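Local coordinates for protein DNA ligase (Aquifex aeolicus, PDB 3QWU) that probably uses ATP to join nucleic acid ends through an adenylated intermediate, and binds adenosine and a calcium ion, at residues D110-P113 with D114-L118; R258-R261 with L262-M266. All coordinates share one frame; numbering follows the deposited sequence.

Interaction 1: residues D110-P113 with D114-L118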
ATOM      1  N   ASP A 110      22.967 -27.151   6.853  1.00 40.03           N
ATOM      2  CA  ASP A 110      22.810 -28.613   6.730  1.00 40.74           C
ATOM      3  C   ASP A 110      23.113 -29.096   5.302  1.00 40.07           C
ATOM      4  O   ASP A 110      23.738 -30.124   5.072  1.00 40.99           O
ATOM      5  CB  ASP A 110      21.358 -28.969   7.093  1.00 41.49           C
ATOM      6  CG  ASP A 110      21.036 -30.442   6.897  1.00 42.43           C
ATOM      7  OD1 ASP A 110      20.987 -30.878   5.734  1.00 42.89           O
ATOM      8  OD2 ASP A 110      20.823 -31.157   7.895  1.00 43.29           O
ATOM      9  N   ARG A 111      22.660 -28.358   4.333  1.00 39.15           N
ATOM     10  CA  ARG A 111      22.769 -28.829   2.966  1.00 38.83           C
ATOM     11  C   ARG A 111      24.014 -28.373   2.177  1.00 38.92           C
ATOM     12  O   ARG A 111      24.152 -28.758   1.029  1.00 38.01           O
ATOM     13  CB  ARG A 111      21.510 -28.449   2.214  1.00 38.05           C
ATOM     14  CG  ARG A 111      20.238 -29.040   2.781  1.00 36.64           C
ATOM     15  CD  ARG A 111      20.209 -30.540   2.675  1.00 38.91           C
ATOM     16  NE  ARG A 111      20.436 -30.963   1.296  1.00 39.63           N
ATOM     17  CZ  ARG A 111      19.517 -30.949   0.344  1.00 38.95           C
ATOM     18  NH1 ARG A 111      19.842 -31.315  -0.868  1.00 36.47           N
ATOM     19  NH2 ARG A 111      18.281 -30.565   0.603  1.00 42.61           N
ATOM     20  N   LEU A 112      24.930 -27.606   2.793  1.00 40.11           N
ATOM     21  CA  LEU A 112      26.173 -27.166   2.134  1.00 39.87           C
ATOM     22  C   LEU A 112      26.890 -28.258   1.330  1.00 40.72           C
ATOM     23  O   LEU A 112      27.268 -28.043   0.178  1.00 39.80           O
ATOM     24  CB  LEU A 112      27.127 -26.559   3.166  1.00 40.46           C
ATOM     25  CG  LEU A 112      26.749 -25.157   3.672  1.00 40.31           C
ATOM     26  CD1 LEU A 112      27.854 -24.552   4.618  1.00 38.34           C
ATOM     27  CD2 LEU A 112      26.461 -24.210   2.504  1.00 37.16           C
ATOM     28  N   PRO A 113      27.054 -29.451   1.911  1.00 42.09           N
ATOM     29  CA  PRO A 113      27.764 -30.510   1.159  1.00 42.86           C
ATOM     30  C   PRO A 113      27.076 -31.014  -0.106  1.00 41.77           C
ATOM     31  O   PRO A 113      27.722 -31.424  -1.060  1.00 42.53           O
ATOM     32  CB  PRO A 113      27.918 -31.638   2.197  1.00 44.99           C
ATOM     33  CG  PRO A 113      27.793 -30.901   3.591  1.00 45.60           C
ATOM     34  CD  PRO A 113      26.764 -29.844   3.303  1.00 42.77           C
ATOM     35  N   ASP A 114      25.771 -30.942  -0.149  1.00 41.19           N
ATOM     36  CA  ASP A 114      25.063 -31.165  -1.387  1.00 39.85           C
ATOM     37  C   ASP A 114      25.052 -29.979  -2.325  1.00 38.48           C
ATOM     38  O   ASP A 114      24.863 -30.160  -3.534  1.00 38.43           O
ATOM     39  CB  ASP A 114      23.643 -31.552  -1.068  1.00 40.38           C
ATOM     40  CG  ASP A 114      23.574 -32.826  -0.296  1.00 43.42           C
ATOM     41  OD1 ASP A 114      24.368 -33.726  -0.634  1.00 51.05           O
ATOM     42  OD2 ASP A 114      22.764 -32.930   0.635  1.00 45.81           O
ATOM     43  N   LEU A 115      25.221 -28.766  -1.800  1.00 37.37           N
ATOM     44  CA  LEU A 115      25.066 -27.572  -2.608  1.00 36.28           C
ATOM     45  C   LEU A 115      26.357 -27.092  -3.304  1.00 36.83           C
ATOM     46  O   LEU A 115      26.313 -26.542  -4.432  1.00 36.68           O
ATOM     47  CB  LEU A 115      24.479 -26.453  -1.765  1.00 36.91           C
ATOM     48  CG  LEU A 115      23.046 -26.688  -1.227  1.00 36.79           C
ATOM     49  CD1 LEU A 115      22.733 -25.597  -0.234  1.00 34.22           C
ATOM     50  CD2 LEU A 115      22.006 -26.705  -2.314  1.00 35.79           C
ATOM     51  N   ILE A 116      27.497 -27.305  -2.661  1.00 36.05           N
ATOM     52  CA  ILE A 116      28.735 -26.678  -3.089  1.00 35.12           C
ATOM     53  C   ILE A 116      29.927 -27.342  -2.411  1.00 36.56           C
ATOM     54  O   ILE A 116      29.894 -27.703  -1.234  1.00 37.29           O
ATOM     55  CB  ILE A 116      28.720 -25.173  -2.792  1.00 35.02           C
ATOM     56  CG1 ILE A 116      29.950 -24.513  -3.400  1.00 35.31           C
ATOM     57  CG2 ILE A 116      28.668 -24.871  -1.261  1.00 32.17           C
ATOM     58  CD1 ILE A 116      30.005 -23.026  -3.230  1.00 32.77           C
ATOM     59  N   ASP A 117      30.978 -27.535  -3.186  1.00 37.62           N
ATOM     60  CA  ASP A 117      32.238 -28.075  -2.707  1.00 37.75           C
ATOM     61  C   ASP A 117      33.054 -26.906  -2.086  1.00 37.93           C
ATOM     62  O   ASP A 117      33.311 -25.900  -2.750  1.00 37.62           O
ATOM     63  CB  ASP A 117      32.935 -28.741  -3.903  1.00 37.64           C
ATOM     64  CG  ASP A 117      34.406 -29.110  -3.654  1.00 41.74           C
ATOM     65  OD1 ASP A 117      34.850 -29.296  -2.474  1.00 39.79           O
ATOM     66  OD2 ASP A 117      35.122 -29.205  -4.700  1.00 45.41           O
ATOM     67  N   LEU A 118      33.498 -27.088  -0.844  1.00 38.88           N
ATOM     68  CA  LEU A 118      34.102 -26.039  -0.055  1.00 39.73           C
ATOM     69  C   LEU A 118      35.626 -26.180   0.191  1.00 41.16           C
ATOM     70  O   LEU A 118      36.182 -25.544   1.103  1.00 41.97           O
ATOM     71  CB  LEU A 118      33.316 -25.888   1.251  1.00 39.67           C
ATOM     72  CG  LEU A 118      31.956 -25.180   1.009  1.00 38.60           C
ATOM     73  CD1 LEU A 118      31.116 -25.135   2.301  1.00 34.06           C
ATOM     74  CD2 LEU A 118      32.122 -23.727   0.413  1.00 33.45           C
TER
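Arg111 and Asp114, one helical turn apart, form a salt bridge, with NE of Arg111 3.1 Å from OD2 of Asp114. The carboxylate reaches the edge of the guanidinium and is turned well off its plane, the two planes standing 69° apart. OD2 accepts through its anti lone pair, 21° out of the guanidinium plane. Bends at chi2 and chi3 curl the Arg111 chain so that NE comes to this oxygen. The two terminal nitrogens have other partners: NH1 pairs with Asp151 and NH2 bonds the carbonyl of Lys309. OD2 of Asp114 is also held by the hydroxyl of Tyr343, so the pair sits where helix 106-115 meets strand 343-352. With a leucine in place of Arg111, Asp114 and Asp151 would each probably lose a cationic mate, and the carbonyl of Lys309 a donor.

This is the C-terminal end of helix 106-115, which packs on the antiparallel sheet of the adenylation domain and unwinds at Ile116. Two carbonyls gather its last amide protons. O of Leu112 takes N of Ile116 at 2.9 Å, nearly in line with the C=O bond, and N of Leu115, also at 2.9 Å but from well above the carbonyl plane. O of Arg111 receives two weak bonds, from N of Asp114 and N of Leu115.

Apolar contacts line the side facing the sheet. CD1 of Leu112 meets CD1 of Leu118 at 4.0 Å, the two side chains crossing at a slant, and both rest on Ile88 and Tyr95. CD2 of Leu112 lies 4.4 Å from CG2 of Ile116, whose side chain touches Ile129. Farther round the helix, CD1 of Leu115 packs against CB of Arg111 at 4.0 Å.

Interaction 2: residues R258-R261 with L262-M266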
ATOM      1  N   ARG A 258       6.278  -1.146  -6.755  1.00 43.89           N
ATOM      2  CA  ARG A 258       6.212  -2.183  -7.793  1.00 41.77           C
ATOM      3  C   ARG A 258       5.387  -1.775  -9.034  1.00 39.74           C
ATOM      4  O   ARG A 258       5.678  -2.188 -10.147  1.00 38.30           O
ATOM      5  CB  ARG A 258       5.809  -3.520  -7.195  1.00 42.54           C
ATOM      6  CG  ARG A 258       7.060  -4.374  -6.792  1.00 43.47           C
ATOM      7  CD  ARG A 258       6.733  -5.510  -5.877  1.00 47.33           C
ATOM      8  NE  ARG A 258       7.949  -6.093  -5.301  1.00 49.05           N
ATOM      9  CZ  ARG A 258       8.603  -5.618  -4.247  1.00 49.53           C
ATOM     10  NH1 ARG A 258       8.173  -4.537  -3.585  1.00 51.30           N
ATOM     11  NH2 ARG A 258       9.712  -6.241  -3.854  1.00 51.19           N
ATOM     12  N   ILE A 259       4.416  -0.890  -8.824  1.00 37.93           N
ATOM     13  CA  ILE A 259       3.635  -0.331  -9.901  1.00 36.44           C
ATOM     14  C   ILE A 259       4.446   0.655 -10.724  1.00 35.77           C
ATOM     15  O   ILE A 259       4.411   0.605 -11.952  1.00 34.90           O
ATOM     16  CB  ILE A 259       2.348   0.353  -9.362  1.00 36.10           C
ATOM     17  CG1 ILE A 259       1.437  -0.726  -8.774  1.00 36.15           C
ATOM     18  CG2 ILE A 259       1.657   1.094 -10.459  1.00 34.40           C
ATOM     19  CD1 ILE A 259       0.621  -0.276  -7.596  1.00 36.37           C
ATOM     20  N   LEU A 260       5.153   1.565 -10.044  1.00 35.00           N
ATOM     21  CA  LEU A 260       6.092   2.438 -10.727  1.00 34.79           C
ATOM     22  C   LEU A 260       7.125   1.658 -11.544  1.00 33.45           C
ATOM     23  O   LEU A 260       7.591   2.148 -12.553  1.00 33.85           O
ATOM     24  CB  LEU A 260       6.793   3.410  -9.754  1.00 35.73           C
ATOM     25  CG  LEU A 260       5.991   4.713  -9.507  1.00 36.76           C
ATOM     26  CD1 LEU A 260       6.581   5.634  -8.435  1.00 36.64           C
ATOM     27  CD2 LEU A 260       5.882   5.425 -10.788  1.00 37.57           C
ATOM     28  N   ARG A 261       7.529   0.485 -11.099  1.00 31.77           N
ATOM     29  CA  ARG A 261       8.460  -0.298 -11.924  1.00 31.88           C
ATOM     30  C   ARG A 261       7.797  -0.689 -13.244  1.00 30.49           C
ATOM     31  O   ARG A 261       8.382  -0.571 -14.285  1.00 29.49           O
ATOM     32  CB  ARG A 261       8.913  -1.546 -11.214  1.00 30.71           C
ATOM     33  CG  ARG A 261       9.934  -1.292 -10.129  1.00 33.18           C
ATOM     34  CD  ARG A 261      10.085  -2.637  -9.304  1.00 36.91           C
ATOM     35  NE  ARG A 261      10.442  -2.420  -7.891  1.00 35.50           N
ATOM     36  CZ  ARG A 261      10.662  -3.393  -7.045  1.00 34.96           C
ATOM     37  NH1 ARG A 261      10.590  -4.676  -7.427  1.00 36.53           N
ATOM     38  NH2 ARG A 261      11.008  -3.086  -5.826  1.00 39.41           N
ATOM     39  N   LEU A 262       6.556  -1.136 -13.172  1.00 30.66           N
ATOM     40  CA  LEU A 262       5.815  -1.526 -14.363  0.50 30.76           C
ATOM     41  C   LEU A 262       5.491  -0.288 -15.193  1.00 31.58           C
ATOM     42  O   LEU A 262       5.701  -0.287 -16.391  1.00 32.40           O
ATOM     43  CB  LEU A 262       4.547  -2.281 -13.984  0.50 30.77           C
ATOM     44  CG  LEU A 262       3.660  -2.774 -15.140  0.50 31.28           C
ATOM     45  CD1 LEU A 262       4.290  -3.930 -15.918  0.50 31.32           C
ATOM     46  CD2 LEU A 262       2.302  -3.185 -14.601  0.50 30.41           C
ATOM     47  N   VAL A 263       5.043   0.782 -14.553  1.00 31.87           N
ATOM     48  CA  VAL A 263       4.691   1.964 -15.308  1.00 33.42           C
ATOM     49  C   VAL A 263       5.878   2.579 -16.026  1.00 33.41           C
ATOM     50  O   VAL A 263       5.763   2.939 -17.195  1.00 34.07           O
ATOM     51  CB  VAL A 263       3.985   3.037 -14.450  1.00 34.19           C
ATOM     52  CG1 VAL A 263       3.664   4.240 -15.301  1.00 35.82           C
ATOM     53  CG2 VAL A 263       2.712   2.495 -13.896  1.00 33.33           C
ATOM     54  N   LEU A 264       7.017   2.684 -15.363  1.00 32.50           N
ATOM     55  CA  LEU A 264       8.206   3.247 -16.029  1.00 33.54           C
ATOM     56  C   LEU A 264       8.815   2.394 -17.151  1.00 32.70           C
ATOM     57  O   LEU A 264       9.392   2.949 -18.072  1.00 32.77           O
ATOM     58  CB  LEU A 264       9.261   3.713 -15.014  1.00 34.24           C
ATOM     59  CG  LEU A 264       8.753   4.940 -14.219  1.00 34.82           C
ATOM     60  CD1 LEU A 264       9.590   5.129 -13.015  1.00 38.06           C
ATOM     61  CD2 LEU A 264       8.775   6.176 -15.088  1.00 37.99           C
ATOM     62  N   PHE A 265       8.656   1.069 -17.077  1.00 32.23           N
ATOM     63  CA  PHE A 265       8.987   0.184 -18.184  1.00 31.25           C
ATOM     64  C   PHE A 265       8.040   0.459 -19.330  1.00 32.39           C
ATOM     65  O   PHE A 265       8.457   0.616 -20.447  1.00 31.78           O
ATOM     66  CB  PHE A 265       8.904  -1.283 -17.726  1.00 30.36           C
ATOM     67  CG  PHE A 265       8.940  -2.305 -18.860  1.00 30.26           C
ATOM     68  CD1 PHE A 265      10.116  -2.639 -19.460  1.00 29.39           C
ATOM     69  CD2 PHE A 265       7.766  -2.937 -19.293  1.00 29.22           C
ATOM     70  CE1 PHE A 265      10.139  -3.580 -20.517  1.00 33.38           C
ATOM     71  CE2 PHE A 265       7.763  -3.871 -20.303  1.00 29.15           C
ATOM     72  CZ  PHE A 265       8.940  -4.200 -20.938  1.00 33.66           C
ATOM     73  N   MET A 266       6.740   0.518 -19.055  1.00 33.99           N
ATOM     74  CA  MET A 266       5.757   0.854 -20.118  1.00 35.14           C
ATOM     75  C   MET A 266       6.091   2.148 -20.803  1.00 37.15           C
ATOM     76  O   MET A 266       5.980   2.255 -22.033  1.00 38.94           O
ATOM     77  CB  MET A 266       4.312   0.876 -19.576  1.00 34.96           C
ATOM     78  CG  MET A 266       3.897  -0.502 -19.159  1.00 31.32           C
ATOM     79  SD  MET A 266       2.373  -0.638 -18.348  1.00 34.43           S
ATOM     80  CE  MET A 266       1.221  -0.302 -19.744  1.00 25.78           C
TER
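Ile259 and Val263 share a short, straight helical bond, N of Val263 standing 2.7 Å from O of Ile259 and nearly in line with its C=O. N of Leu264 bonds O of Leu260 at 2.9 Å from above the carbonyl plane, and N of Phe265 reaches O of Arg261 at 3.2 Å. The bond from N of Leu262 to O of Arg258 is weak. Arg258 and Arg261 bring their guanidinium groups together, NH2 of Arg261 lying 3.7 Å above the plane of the Arg258 guanidinium, over its centre. Arg261, extended from CG to NE, is bound by Asn257 and Asn236; Arg258 makes a cation-pi contact with Tyr254 and a long, weak ion pair with Asp239, a calcium ligand, so this end borders the calcium site.

Helix 254-269, in the C-terminal region, lies between helix 276-299, the loop of Phe61 and the second subunit. CG2 of Ile259 touches CG2 of Val263 at 3.9 Å; across the interface they meet Leu289 and Ile293 of the second subunit, respectively. CD2 of Leu260 and CD1 of Leu264 are 4.3 Å apart, backed by Phe61 and, respectively, by Leu358 and Leu362 of that subunit. Met266 packs on Leu277.

How the interactions relate
From the N terminus, the chain first makes interaction 1, at the end of helix 106-115 in the RNA-ligase-like part of the chain, and much later interaction 2, in helix 254-269 of the C-terminal region. Each contact closes within a few residues, so neither encloses a long loop; they run in series, neither nested nor crossed. The centres of interaction 1 and interaction 2 lie about 38 Å apart, on opposite sides of the chain's centre; the nearest atoms of interaction 1 and interaction 2 are about 24 Å apart. Interaction 1 joins a helix to the sheet of strands 84-91, 94-98 and 127-134 and reaches strand 343-352; interaction 2 ties its helix to helix 276-299 and to the second subunit.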